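Local atomic coordinates of naphthalene dioxygenase small subunit (Rhodococcus sp., PDB entry 2B1X), a protein that forms the small (beta) subunit of naphthalene 1,2-dioxygenase, a Rieske non-heme iron oxygenase, and probably serves its oxidoreductase activity through the assembled enzyme. Residues Y20-L25 with F149-R154; E14-L19 with T100-A105; P47-R52 with T58-G63; E40-V45 with D72-R77. All blocks are in the same frame, centred on the assembly; numbering follows the deposited sequence.

In the fold
From the N terminus, helix 10-27 supplies the first segments of two contacts: 14-19 meets strand 94-106 (contact 2) and 20-25 meets strand 148-158 (contact 1). Their segments alternate along the chain, so the two loops cross, and one helix is tied to an outermost strand and an inner strand of the mixed sheet. Strand 42-49 then opens two further loops. Contact 4 closes the outer one, joining 40-45 to helix 71-81, and contact 3 closes a shorter one within it by pairing 47-52 with 58-63. Both fall within the spans of contacts 1 and 2. Contacts 1 and 4 touch directly, because strands 148-158 and 42-49 are sheet neighbours.

Contact 1: residues Y20-L25 with F149-R154; sequences YMEAEL and FLMAKR
E22, on helix 10-27, reaches across to R154 of strand 148-158 and grips its guanidinium end-on. With CG anti to the backbone N (chi1 -170°), the E22 chain leaves the helix toward the strand, and both carboxylate oxygens use their syn lone pairs. OE1 of E22 takes a nearly straight bond of 2.8 Å from NH2 of R154 (172°), in the guanidinium plane; OE2 of E22 receives NH1 of R154, also at 2.8 Å but somewhat tilted. SD of M151 lies 3.5 Å above the guanidinium plane of R154, over its centre. D140 also pairs with R154, and W34 donates to OE2 of E22. A glutamine here removes one carboxylate charge and would probably leave R154 leaning on D140, its two-pronged grip on the helix weakened. Two residues further on, E24 instead makes a salt bridge to R103 of a second small subunit. The buried guanidinium is thus paired with two carboxylates, E22 and D140, and with R138 close by as a like charge both acids are likely to stay ionised.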
loop_
_atom_site.group_PDB
_atom_site.type_symbol
_atom_site.label_atom_id
_atom_site.label_comp_id
_atom_site.label_asym_id
_atom_site.label_seq_id
_atom_site.Cartn_x
_atom_site.Cartn_y
_atom_site.Cartn_z
ATOM N N TYR B 20 -7.984 -29.044 -5.167
ATOM C CA TYR B 20 -8.995 -27.991 -5.128
ATOM C C TYR B 20 -9.970 -28.256 -3.985
ATOM O O TYR B 20 -10.449 -27.322 -3.365
ATOM C CB TYR B 20 -9.732 -27.861 -6.465
ATOM C CG TYR B 20 -8.886 -27.459 -7.645
ATOM C CD1 TYR B 20 -9.359 -27.653 -8.934
ATOM C CD2 TYR B 20 -7.641 -26.807 -7.491
ATOM C CE1 TYR B 20 -8.637 -27.274 -10.041
ATOM C CE2 TYR B 20 -6.886 -26.397 -8.628
ATOM C CZ TYR B 20 -7.401 -26.643 -9.894
ATOM O OH TYR B 20 -6.725 -26.282 -11.057
ATOM N N MET B 21 -10.255 -29.523 -3.712
ATOM C CA MET B 21 -11.089 -29.911 -2.564
ATOM C C MET B 21 -10.405 -29.553 -1.233
ATOM O O MET B 21 -11.051 -29.132 -0.274
ATOM C CB MET B 21 -11.386 -31.410 -2.639
ATOM C CG MET B 21 -12.082 -32.043 -1.397
ATOM S SD MET B 21 -10.913 -32.438 -0.040
ATOM C CE MET B 21 -9.949 -33.837 -0.730
ATOM N N GLU B 22 -9.090 -29.724 -1.190
ATOM C CA GLU B 22 -8.328 -29.441 0.005
ATOM C C GLU B 22 -8.381 -27.950 0.301
ATOM O O GLU B 22 -8.664 -27.555 1.426
ATOM C CB GLU B 22 -6.869 -29.871 -0.168
ATOM C CG GLU B 22 -6.080 -29.833 1.139
ATOM C CD GLU B 22 -4.633 -29.371 0.981
ATOM O OE1 GLU B 22 -4.110 -29.353 -0.158
ATOM O OE2 GLU B 22 -3.989 -29.059 2.011
ATOM N N ALA B 23 -8.088 -27.143 -0.722
ATOM C CA ALA B 23 -8.163 -25.681 -0.632
ATOM C C ALA B 23 -9.562 -25.184 -0.218
ATOM O O ALA B 23 -9.699 -24.272 0.600
ATOM C CB ALA B 23 -7.748 -25.047 -1.969
ATOM N N GLU B 24 -10.595 -25.766 -0.811
ATOM C CA GLU B 24 -11.975 -25.446 -0.458
ATOM C C GLU B 24 -12.288 -25.652 1.009
ATOM O O GLU B 24 -12.928 -24.796 1.630
ATOM C CB GLU B 24 -12.966 -26.252 -1.317
ATOM C CG GLU B 24 -14.429 -25.943 -1.028
ATOM C CD GLU B 24 -15.381 -26.863 -1.756
ATOM O OE1 GLU B 24 -15.349 -26.901 -2.997
ATOM O OE2 GLU B 24 -16.169 -27.570 -1.087
ATOM N N LEU B 25 -11.875 -26.795 1.557
ATOM C CA LEU B 25 -12.041 -27.071 2.985
ATOM C C LEU B 25 -11.340 -25.992 3.807
ATOM O O LEU B 25 -11.943 -25.432 4.724
ATOM C CB LEU B 25 -11.481 -28.459 3.348
ATOM C CG LEU B 25 -12.181 -29.763 2.922
ATOM C CD1 LEU B 25 -11.477 -30.986 3.542
ATOM C CD2 LEU B 25 -13.668 -29.794 3.338
ATOM N N PHE B 149 -6.667 -39.856 -1.855
ATOM C CA PHE B 149 -5.277 -39.595 -1.502
ATOM C C PHE B 149 -5.178 -39.028 -0.101
ATOM O O PHE B 149 -6.115 -38.418 0.413
ATOM C CB PHE B 149 -4.638 -38.603 -2.468
ATOM C CG PHE B 149 -4.548 -39.093 -3.878
ATOM C CD1 PHE B 149 -5.523 -38.759 -4.807
ATOM C CD2 PHE B 149 -3.475 -39.883 -4.287
ATOM C CE1 PHE B 149 -5.434 -39.213 -6.115
ATOM C CE2 PHE B 149 -3.381 -40.325 -5.585
ATOM C CZ PHE B 149 -4.367 -39.996 -6.499
ATOM N N LEU B 150 -4.018 -39.237 0.501
ATOM C CA LEU B 150 -3.662 -38.592 1.751
ATOM C C LEU B 150 -2.347 -37.877 1.556
ATOM O O LEU B 150 -1.489 -38.324 0.780
ATOM C CB LEU B 150 -3.485 -39.618 2.864
ATOM C CG LEU B 150 -4.582 -39.922 3.888
ATOM C CD1 LEU B 150 -5.993 -39.603 3.415
ATOM C CD2 LEU B 150 -4.470 -41.378 4.323
ATOM N N MET B 151 -2.186 -36.783 2.293
ATOM C CA MET B 151 -0.965 -36.009 2.238
ATOM C C MET B 151 0.017 -36.487 3.290
ATOM O O MET B 151 -0.234 -36.375 4.487
ATOM C CB MET B 151 -1.258 -34.525 2.443
ATOM C CG MET B 151 -0.044 -33.611 2.204
ATOM S SD MET B 151 -0.557 -31.918 2.077
ATOM C CE MET B 151 -0.866 -31.566 3.874
ATOM N N ALA B 152 1.159 -36.956 2.815
ATOM C CA ALA B 152 2.238 -37.414 3.667
ATOM C C ALA B 152 3.230 -36.313 3.960
ATOM O O ALA B 152 3.869 -36.329 5.006
ATOM C CB ALA B 152 2.958 -38.604 3.024
ATOM N N LYS B 153 3.361 -35.359 3.034
ATOM C CA LYS B 153 4.377 -34.310 3.157
ATOM C C LYS B 153 3.966 -33.055 2.415
ATOM O O LYS B 153 3.346 -33.129 1.365
ATOM C CB LYS B 153 5.735 -34.809 2.634
ATOM C CG LYS B 153 6.934 -33.894 2.944
ATOM C CD LYS B 153 8.217 -34.434 2.302
ATOM C CE LYS B 153 9.325 -33.397 2.292
ATOM N NZ LYS B 153 9.977 -33.247 3.629
ATOM N N ARG B 154 4.319 -31.903 2.973
ATOM C CA ARG B 154 4.217 -30.648 2.256
ATOM C C ARG B 154 5.318 -29.715 2.730
ATOM O O ARG B 154 5.533 -29.553 3.953
ATOM C CB ARG B 154 2.849 -29.998 2.458
ATOM C CG ARG B 154 2.796 -28.564 1.904
ATOM C CD ARG B 154 1.395 -27.970 1.807
ATOM N NE ARG B 154 0.635 -28.605 0.728
ATOM C CZ ARG B 154 -0.686 -28.666 0.690
ATOM N NH1 ARG B 154 -1.389 -28.178 1.699
ATOM N NH2 ARG B 154 -1.295 -29.247 -0.334
#

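Contact 2: residues E14-L19 with T100-A105; sequences EITEWL and TNVRVA
V102 and V104 of strand 94-106 pack against T16, L19 and I15 of helix 10-27, the helix that lies against the curved sheet in this NTF2-like fold. The short axes of helix 14-19 and strand 102-105 approach to 9.7 Å and run at 131°, closer to antiparallel than parallel. V102, the first contacting residue past the corner at N101, meets two helix residues with its methyl groups. Its CG1 is 3.9 Å from CD1 of L19, the two side chains reaching tip to tip, while CG2 of V102 lies 4.0 Å from the same CD1. CG1 of V102 also comes within 3.8 Å of OG1 of T16; that oxygen meets the valine methyl in van der Waals contact, its polar partner being the backbone O of V12. R103 turns from the helix: its NE and NH2 both bond to the backbone O of N101, NE at 2.9 Å, and its NH1 forms a salt bridge with E137. V104 turns back toward the helix, with CG1 anti to its backbone N (chi1 -178°), and this points both branches at I15, the two side chains again meeting end to end. CG1 of V104 meets CD1 of I15 at 3.6 Å, and CG2 of V104 lies 3.9 Å from CG2 of I15.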
loop_
_atom_site.group_PDB
_atom_site.type_symbol
_atom_site.label_atom_id
_atom_site.label_comp_id
_atom_site.label_asym_id
_atom_site.label_seq_id
_atom_site.Cartn_x
_atom_site.Cartn_y
_atom_site.Cartn_z
ATOM N N GLU B 14 -7.606 -36.504 -10.909
ATOM C CA GLU B 14 -7.913 -36.842 -9.536
ATOM C C GLU B 14 -7.098 -36.007 -8.553
ATOM O O GLU B 14 -7.648 -35.478 -7.582
ATOM C CB GLU B 14 -7.694 -38.340 -9.293
ATOM C CG GLU B 14 -8.713 -39.234 -9.984
ATOM C CD GLU B 14 -8.519 -40.713 -9.669
ATOM O OE1 GLU B 14 -7.584 -41.059 -8.891
ATOM O OE2 GLU B 14 -9.314 -41.540 -10.202
ATOM N N ILE B 15 -5.796 -35.894 -8.811
ATOM C CA ILE B 15 -4.903 -35.151 -7.930
ATOM C C ILE B 15 -5.267 -33.669 -7.947
ATOM O O ILE B 15 -5.370 -33.033 -6.897
ATOM C CB ILE B 15 -3.418 -35.416 -8.276
ATOM C CG1 ILE B 15 -3.022 -36.809 -7.748
ATOM C CG2 ILE B 15 -2.522 -34.345 -7.691
ATOM C CD1 ILE B 15 -1.672 -37.335 -8.219
ATOM N N THR B 16 -5.526 -33.152 -9.135
ATOM C CA THR B 16 -5.916 -31.755 -9.282
ATOM C C THR B 16 -7.216 -31.502 -8.512
ATOM O O THR B 16 -7.278 -30.574 -7.716
ATOM C CB THR B 16 -5.991 -31.371 -10.762
ATOM O OG1 THR B 16 -4.693 -31.568 -11.348
ATOM C CG2 THR B 16 -6.249 -29.860 -10.932
ATOM N N GLU B 17 -8.205 -32.387 -8.683
ATOM C CA GLU B 17 -9.471 -32.265 -7.973
ATOM C C GLU B 17 -9.254 -32.371 -6.469
ATOM O O GLU B 17 -9.903 -31.673 -5.699
ATOM C CB GLU B 17 -10.518 -33.263 -8.495
ATOM C CG GLU B 17 -11.051 -32.820 -9.872
ATOM C CD GLU B 17 -12.201 -33.654 -10.436
ATOM O OE1 GLU B 17 -12.387 -34.838 -10.034
ATOM O OE2 GLU B 17 -12.917 -33.115 -11.327
ATOM N N TRP B 18 -8.327 -33.233 -6.052
ATOM C CA TRP B 18 -8.019 -33.386 -4.633
ATOM C C TRP B 18 -7.457 -32.058 -4.081
ATOM O O TRP B 18 -7.857 -31.592 -3.011
ATOM C CB TRP B 18 -7.049 -34.552 -4.433
ATOM C CG TRP B 18 -6.821 -34.938 -2.996
ATOM C CD1 TRP B 18 -7.428 -35.971 -2.309
ATOM C CD2 TRP B 18 -5.914 -34.321 -2.076
ATOM N NE1 TRP B 18 -6.947 -36.017 -1.021
ATOM C CE2 TRP B 18 -6.020 -35.016 -0.852
ATOM C CE3 TRP B 18 -5.014 -33.244 -2.163
ATOM C CZ2 TRP B 18 -5.257 -34.673 0.278
ATOM C CZ3 TRP B 18 -4.268 -32.891 -1.041
ATOM C CH2 TRP B 18 -4.395 -33.610 0.166
ATOM N N LEU B 19 -6.566 -31.424 -4.829
ATOM C CA LEU B 19 -5.982 -30.162 -4.377
ATOM C C LEU B 19 -7.029 -29.068 -4.240
ATOM O O LEU B 19 -6.981 -28.246 -3.310
ATOM C CB LEU B 19 -4.882 -29.695 -5.342
ATOM C CG LEU B 19 -3.549 -30.425 -5.336
ATOM C CD1 LEU B 19 -2.660 -29.868 -6.400
ATOM C CD2 LEU B 19 -2.891 -30.266 -3.965
ATOM N N THR B 100 -2.420 -22.919 -8.590
ATOM C CA THR B 100 -2.221 -22.887 -10.030
ATOM C C THR B 100 -0.948 -23.582 -10.382
ATOM O O THR B 100 -0.159 -23.944 -9.486
ATOM C CB THR B 100 -2.058 -21.415 -10.527
ATOM O OG1 THR B 100 -0.748 -20.954 -10.163
ATOM C CG2 THR B 100 -3.028 -20.486 -9.853
ATOM N N ASN B 101 -0.693 -23.707 -11.692
ATOM C CA ASN B 101 0.553 -24.313 -12.168
ATOM C C ASN B 101 0.753 -25.714 -11.525
ATOM O O ASN B 101 1.825 -26.006 -11.003
ATOM C CB ASN B 101 1.769 -23.439 -11.798
ATOM C CG ASN B 101 1.824 -22.103 -12.535
ATOM O OD1 ASN B 101 2.809 -21.814 -13.255
ATOM N ND2 ASN B 101 0.819 -21.274 -12.339
ATOM N N VAL B 102 -0.267 -26.565 -11.534
ATOM C CA VAL B 102 -0.162 -27.889 -10.885
ATOM C C VAL B 102 0.717 -28.837 -11.696
ATOM O O VAL B 102 0.452 -29.096 -12.878
ATOM C CB VAL B 102 -1.538 -28.499 -10.612
ATOM C CG1 VAL B 102 -1.426 -29.990 -10.060
ATOM C CG2 VAL B 102 -2.347 -27.622 -9.650
ATOM N N ARG B 103 1.796 -29.322 -11.091
ATOM C CA ARG B 103 2.664 -30.309 -11.745
ATOM C C ARG B 103 2.630 -31.609 -10.950
ATOM O O ARG B 103 2.785 -31.618 -9.716
ATOM C CB ARG B 103 4.110 -29.793 -11.885
ATOM C CG ARG B 103 4.260 -28.559 -12.797
ATOM C CD ARG B 103 5.281 -27.563 -12.300
ATOM N NE ARG B 103 4.642 -26.727 -11.288
ATOM C CZ ARG B 103 5.283 -25.992 -10.392
ATOM N NH1 ARG B 103 6.614 -25.989 -10.372
ATOM N NH2 ARG B 103 4.592 -25.263 -9.516
ATOM N N VAL B 104 2.410 -32.712 -11.652
ATOM C CA VAL B 104 2.334 -34.037 -11.005
ATOM C C VAL B 104 3.426 -34.950 -11.557
ATOM O O VAL B 104 3.577 -35.084 -12.765
ATOM C CB VAL B 104 0.953 -34.694 -11.218
ATOM C CG1 VAL B 104 0.867 -36.058 -10.509
ATOM C CG2 VAL B 104 -0.144 -33.756 -10.739
ATOM N N ALA B 105 4.195 -35.560 -10.661
ATOM C CA ALA B 105 5.212 -36.531 -11.058
ATOM C C ALA B 105 5.068 -37.791 -10.205
ATOM O O ALA B 105 4.456 -37.722 -9.137
ATOM C CB ALA B 105 6.601 -35.929 -10.908
#

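Contact 3: residues P47-R52 with T58-G63; sequences PIRVTR and TDVVEG
I48 and V61 hold the tight side of the contact, joined by backbone and side chain at once. V61 N donates to I48 O at 2.8 Å, almost straight at 177°, and the CG2 methyls of I48 and V61 meet at 3.8 Å. A second backbone link of this pair, I48 N to V61 O, is mediated by water 1. CG1 of V50 adds to the apolar cluster, its side chain crossing that of V61 at about a right angle. The large subunit packs on I48, V50 and V61, so the cluster lies at the subunit interface. V50 N in turn donates to D59 O at 3.0 Å. The two direct backbone bonds flank R49 and V60, an antiparallel non-hydrogen-bonded pair in a short, weakly bonded ladder between strands 42-49 and 60-61. An ST turn, in which T58 OG1 accepts from V60 N, leads into the second strand. On the face of R49 and V60 the grip is ionic: R49 holds D59 side-on, NH2 to OD2 at 2.8 Å and NE to OD1 at 3.0 Å, the NE coming from above the carboxylate plane. D59 CG lies between its backbone N and carbonyl carbon (chi1 66°), which brings the carboxylate to R49. A methionine in place of R49 would probably leave the carboxylate of D59 without its charged mate and freer to turn. Packing is looser at the R52 end, where water 2 lies 2.7 Å from D59 OD2. R52 NH1 reaches T58 O at 3.0 Å, a weak bond, with T58 O placed obliquely to the R52 guanidinium.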
loop_
_atom_site.group_PDB
_atom_site.type_symbol
_atom_site.label_atom_id
_atom_site.label_comp_id
_atom_site.label_asym_id
_atom_site.label_seq_id
_atom_site.Cartn_x
_atom_site.Cartn_y
_atom_site.Cartn_z
ATOM N N PRO B 47 9.849 -23.306 5.487
ATOM C CA PRO B 47 11.216 -22.843 5.740
ATOM C C PRO B 47 11.379 -21.338 5.782
ATOM O O PRO B 47 10.563 -20.586 5.236
ATOM C CB PRO B 47 11.999 -23.389 4.533
ATOM C CG PRO B 47 11.152 -24.463 4.016
ATOM C CD PRO B 47 9.741 -23.994 4.189
ATOM N N ILE B 48 12.464 -20.910 6.422
ATOM C CA ILE B 48 12.885 -19.518 6.415
ATOM C C ILE B 48 13.844 -19.331 5.257
ATOM O O ILE B 48 14.660 -20.216 4.989
ATOM C CB ILE B 48 13.584 -19.140 7.753
ATOM C CG1 ILE B 48 12.635 -19.417 8.933
ATOM C CG2 ILE B 48 13.990 -17.645 7.736
ATOM C CD1 ILE B 48 13.294 -19.138 10.257
ATOM N N ARG B 49 13.727 -18.184 4.577
ATOM C CA ARG B 49 14.662 -17.790 3.535
ATOM C C ARG B 49 15.275 -16.446 3.915
ATOM O O ARG B 49 14.617 -15.632 4.561
ATOM C CB ARG B 49 13.914 -17.600 2.203
ATOM C CG ARG B 49 13.364 -18.887 1.637
ATOM C CD ARG B 49 12.588 -18.729 0.364
ATOM N NE ARG B 49 13.534 -18.545 -0.709
ATOM C CZ ARG B 49 13.240 -18.335 -1.984
ATOM N NH1 ARG B 49 11.982 -18.310 -2.387
ATOM N NH2 ARG B 49 14.235 -18.147 -2.846
ATOM N N VAL B 50 16.524 -16.237 3.489
ATOM C CA VAL B 50 17.225 -14.971 3.631
ATOM C C VAL B 50 17.773 -14.533 2.266
ATOM O O VAL B 50 18.156 -15.369 1.466
ATOM C CB VAL B 50 18.354 -15.037 4.697
ATOM C CG1 VAL B 50 17.754 -15.330 6.133
ATOM C CG2 VAL B 50 19.406 -16.112 4.354
ATOM N N THR B 51 17.815 -13.219 2.020
ATOM C CA THR B 51 18.416 -12.692 0.791
ATOM C C THR B 51 19.906 -13.052 0.720
ATOM O O THR B 51 20.661 -12.808 1.662
ATOM C CB THR B 51 18.261 -11.152 0.723
ATOM O OG1 THR B 51 16.881 -10.785 0.874
ATOM C CG2 THR B 51 18.650 -10.628 -0.686
ATOM N N ARG B 52 20.335 -13.609 -0.407
ATOM C CA ARG B 52 21.743 -13.947 -0.616
ATOM C C ARG B 52 22.166 -13.654 -2.041
ATOM O O ARG B 52 21.325 -13.621 -2.959
ATOM C CB ARG B 52 21.995 -15.418 -0.286
ATOM C CG ARG B 52 21.629 -15.746 1.138
ATOM C CD ARG B 52 22.361 -16.852 1.776
ATOM N NE ARG B 52 23.812 -16.745 1.646
ATOM C CZ ARG B 52 24.591 -17.807 1.552
ATOM N NH1 ARG B 52 24.045 -19.014 1.570
ATOM N NH2 ARG B 52 25.900 -17.668 1.441
ATOM N N THR B 58 22.296 -22.092 -1.596
ATOM C CA THR B 58 20.908 -22.011 -1.164
ATOM C C THR B 58 20.659 -20.767 -0.343
ATOM O O THR B 58 21.588 -20.248 0.270
ATOM C CB THR B 58 20.501 -23.278 -0.366
ATOM O OG1 THR B 58 19.093 -23.225 -0.120
ATOM C CG2 THR B 58 21.117 -23.300 1.040
ATOM N N ASP B 59 19.413 -20.296 -0.351
ATOM C CA ASP B 59 19.013 -19.222 0.528
ATOM C C ASP B 59 18.034 -19.680 1.615
ATOM O O ASP B 59 17.484 -18.853 2.361
ATOM C CB ASP B 59 18.501 -18.004 -0.266
ATOM C CG ASP B 59 17.200 -18.266 -1.037
ATOM O OD1 ASP B 59 16.487 -19.257 -0.791
ATOM O OD2 ASP B 59 16.787 -17.473 -1.916
ATOM N N VAL B 60 17.857 -21.002 1.706
ATOM C CA VAL B 60 16.970 -21.616 2.702
ATOM C C VAL B 60 17.740 -21.893 3.989
ATOM O O VAL B 60 18.790 -22.513 3.958
ATOM C CB VAL B 60 16.353 -22.947 2.197
ATOM C CG1 VAL B 60 15.553 -23.642 3.334
ATOM C CG2 VAL B 60 15.420 -22.695 1.006
ATOM N N VAL B 61 17.187 -21.434 5.116
ATOM C CA VAL B 61 17.814 -21.579 6.422
ATOM C C VAL B 61 17.849 -23.048 6.905
ATOM O O VAL B 61 16.878 -23.803 6.782
ATOM C CB VAL B 61 17.135 -20.649 7.466
ATOM C CG1 VAL B 61 17.648 -20.941 8.867
ATOM C CG2 VAL B 61 17.382 -19.163 7.110
ATOM N N GLU B 62 19.002 -23.451 7.425
ATOM C CA GLU B 62 19.167 -24.771 8.001
ATOM C C GLU B 62 18.929 -24.728 9.519
ATOM O O GLU B 62 19.457 -23.846 10.220
ATOM C CB GLU B 62 20.550 -25.351 7.658
ATOM C CG GLU B 62 20.750 -25.527 6.155
ATOM C CD GLU B 62 22.122 -26.060 5.767
ATOM O OE1 GLU B 62 22.908 -26.451 6.666
ATOM O OE2 GLU B 62 22.417 -26.081 4.545
ATOM N N GLY B 63 18.103 -25.650 10.003
ATOM C CA GLY B 63 17.950 -25.877 11.436
ATOM C C GLY B 63 16.803 -25.118 12.080
ATOM O O GLY B 63 16.408 -25.439 13.193
HETATM O O HOH W 1 14.212 -23.221 6.893
HETATM O O HOH W 2 18.500 -15.493 -2.404
#

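Contact 4: residues E40-V45 with D72-R77; sequences EDLSYV and DSMEMR
M74 of helix 71-81 sets its terminal methyl over one face of the Y44 ring on strand 42-49, a Met-aromatic contact in which carbon, and not sulfur, does the touching. CE of M74 is 4.0 Å from the centroid of the Y44 ring and 25° off its normal, which fits a CH-pi interaction. The methyl is offset toward the rim, so its closest approach is to CG of Y44, at 3.6 Å from CE of M74, with CB of Y44 next to it at 3.8 Å from that same CE. SD of M74 stays further back, 5.5 Å from the centroid of the Y44 ring but still above the face. The bends at chi2 (47°) and chi3 (83°) of M74 fold its chain so that the methyl points at the ring. Nearer the helix backbone, CD2 of L42 lies 3.9 Å from CB of M74 and equally far from its CG, the two side chains crossing at a slant. W34, L35 and I171 also touch M74, while M172 O binds the hydroxyl of Y44. On the same helix, R77 forms a salt bridge with D69 and bonds to S365 of the large subunit. The three residues that touch, L42, Y44 and M74, are buried and apolar where they meet, held by dispersion and by weakly polarised methyl hydrogens facing the ring's pi cloud.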
loop_
_atom_site.group_PDB
_atom_site.type_symbol
_atom_site.label_atom_id
_atom_site.label_comp_id
_atom_site.label_asym_id
_atom_site.label_seq_id
_atom_site.Cartn_x
_atom_site.Cartn_y
_atom_site.Cartn_z
ATOM N N GLU B 40 -0.425 -40.339 8.845
ATOM C CA GLU B 40 0.091 -40.593 10.186
ATOM C C GLU B 40 1.576 -40.144 10.357
ATOM O O GLU B 40 1.990 -39.733 11.439
ATOM C CB GLU B 40 -0.100 -42.086 10.497
ATOM C CG GLU B 40 -1.434 -42.720 9.986
ATOM C CD GLU B 40 -1.613 -42.888 8.430
ATOM O OE1 GLU B 40 -0.638 -43.020 7.656
ATOM O OE2 GLU B 40 -2.777 -42.910 7.947
ATOM N N ASP B 41 2.359 -40.219 9.276
ATOM C CA ASP B 41 3.743 -39.743 9.268
ATOM C C ASP B 41 3.882 -38.348 8.604
ATOM O O ASP B 41 4.952 -38.005 8.081
ATOM C CB ASP B 41 4.686 -40.774 8.613
ATOM C CG ASP B 41 4.331 -41.073 7.143
ATOM O OD1 ASP B 41 3.142 -41.061 6.768
ATOM O OD2 ASP B 41 5.198 -41.330 6.270
ATOM N N LEU B 42 2.808 -37.550 8.649
ATOM C CA LEU B 42 2.825 -36.184 8.078
ATOM C C LEU B 42 4.072 -35.411 8.471
ATOM O O LEU B 42 4.488 -35.425 9.643
ATOM C CB LEU B 42 1.574 -35.375 8.475
ATOM C CG LEU B 42 1.577 -33.869 8.110
ATOM C CD1 LEU B 42 1.258 -33.661 6.628
ATOM C CD2 LEU B 42 0.600 -33.053 8.964
ATOM N N SER B 43 4.661 -34.752 7.477
ATOM C CA SER B 43 5.620 -33.669 7.685
ATOM C C SER B 43 5.153 -32.414 6.943
ATOM O O SER B 43 4.985 -32.426 5.709
ATOM C CB SER B 43 7.019 -34.077 7.203
ATOM O OG SER B 43 7.875 -32.954 7.245
ATOM N N TYR B 44 4.900 -31.344 7.697
ATOM C CA TYR B 44 4.406 -30.103 7.143
ATOM C C TYR B 44 5.391 -29.018 7.525
ATOM O O TYR B 44 5.485 -28.677 8.704
ATOM C CB TYR B 44 2.994 -29.773 7.677
ATOM C CG TYR B 44 2.331 -28.575 7.015
ATOM C CD1 TYR B 44 1.320 -28.746 6.065
ATOM C CD2 TYR B 44 2.706 -27.279 7.338
ATOM C CE1 TYR B 44 0.710 -27.664 5.463
ATOM C CE2 TYR B 44 2.117 -26.181 6.725
ATOM C CZ TYR B 44 1.119 -26.381 5.785
ATOM O OH TYR B 44 0.536 -25.287 5.182
ATOM N N VAL B 45 6.145 -28.497 6.551
ATOM C CA VAL B 45 7.131 -27.438 6.884
ATOM C C VAL B 45 7.140 -26.182 6.013
ATOM O O VAL B 45 6.936 -26.246 4.800
ATOM C CB VAL B 45 8.601 -27.971 7.177
ATOM C CG1 VAL B 45 8.651 -29.510 7.374
ATOM C CG2 VAL B 45 9.632 -27.468 6.189
ATOM N N ASP B 72 0.818 -35.130 15.200
ATOM C CA ASP B 72 0.416 -34.732 16.547
ATOM C C ASP B 72 0.334 -33.181 16.692
ATOM O O ASP B 72 -0.575 -32.650 17.322
ATOM C CB ASP B 72 1.384 -35.303 17.580
ATOM C CG ASP B 72 1.248 -36.820 17.777
ATOM O OD1 ASP B 72 0.295 -37.459 17.261
ATOM O OD2 ASP B 72 2.077 -37.462 18.463
ATOM N N SER B 73 1.283 -32.460 16.112
ATOM C CA SER B 73 1.293 -31.009 16.296
ATOM C C SER B 73 0.256 -30.335 15.414
ATOM O O SER B 73 -0.314 -29.320 15.786
ATOM C CB SER B 73 2.688 -30.427 16.052
ATOM O OG SER B 73 3.078 -30.601 14.714
ATOM N N MET B 74 0.019 -30.899 14.237
ATOM C CA MET B 74 -1.058 -30.438 13.369
ATOM C C MET B 74 -2.421 -30.665 14.032
ATOM O O MET B 74 -3.322 -29.839 13.897
ATOM C CB MET B 74 -0.987 -31.163 12.023
ATOM C CG MET B 74 -1.746 -30.531 10.881
ATOM S SD MET B 74 -1.471 -28.698 10.705
ATOM C CE MET B 74 0.018 -28.649 9.801
ATOM N N GLU B 75 -2.570 -31.783 14.751
ATOM C CA GLU B 75 -3.793 -32.044 15.504
ATOM C C GLU B 75 -4.033 -30.973 16.569
ATOM O O GLU B 75 -5.144 -30.426 16.681
ATOM C CB GLU B 75 -3.758 -33.446 16.145
ATOM C CG GLU B 75 -5.022 -33.788 16.921
ATOM C CD GLU B 75 -5.033 -35.212 17.426
ATOM O OE1 GLU B 75 -3.956 -35.708 17.847
ATOM O OE2 GLU B 75 -6.108 -35.845 17.399
ATOM N N MET B 76 -2.988 -30.694 17.345
ATOM C CA MET B 76 -3.008 -29.612 18.325
ATOM C C MET B 76 -3.458 -28.270 17.712
ATOM O O MET B 76 -4.277 -27.567 18.288
ATOM C CB MET B 76 -1.621 -29.429 18.940
ATOM C CG MET B 76 -1.609 -28.520 20.168
ATOM S SD MET B 76 -0.309 -27.315 20.101
ATOM C CE MET B 76 -1.017 -26.157 19.012
ATOM N N ARG B 77 -2.940 -27.967 16.528
ATOM C CA ARG B 77 -3.260 -26.726 15.799
ATOM C C ARG B 77 -4.768 -26.677 15.546
ATOM O O ARG B 77 -5.394 -25.642 15.768
ATOM C CB ARG B 77 -2.455 -26.667 14.480
ATOM C CG ARG B 77 -2.307 -25.302 13.824
ATOM C CD ARG B 77 -1.296 -25.278 12.638
ATOM N NE ARG B 77 0.079 -25.614 13.051
ATOM C CZ ARG B 77 0.911 -24.775 13.695
ATOM N NH1 ARG B 77 0.541 -23.528 13.981
ATOM N NH2 ARG B 77 2.130 -25.180 14.053
#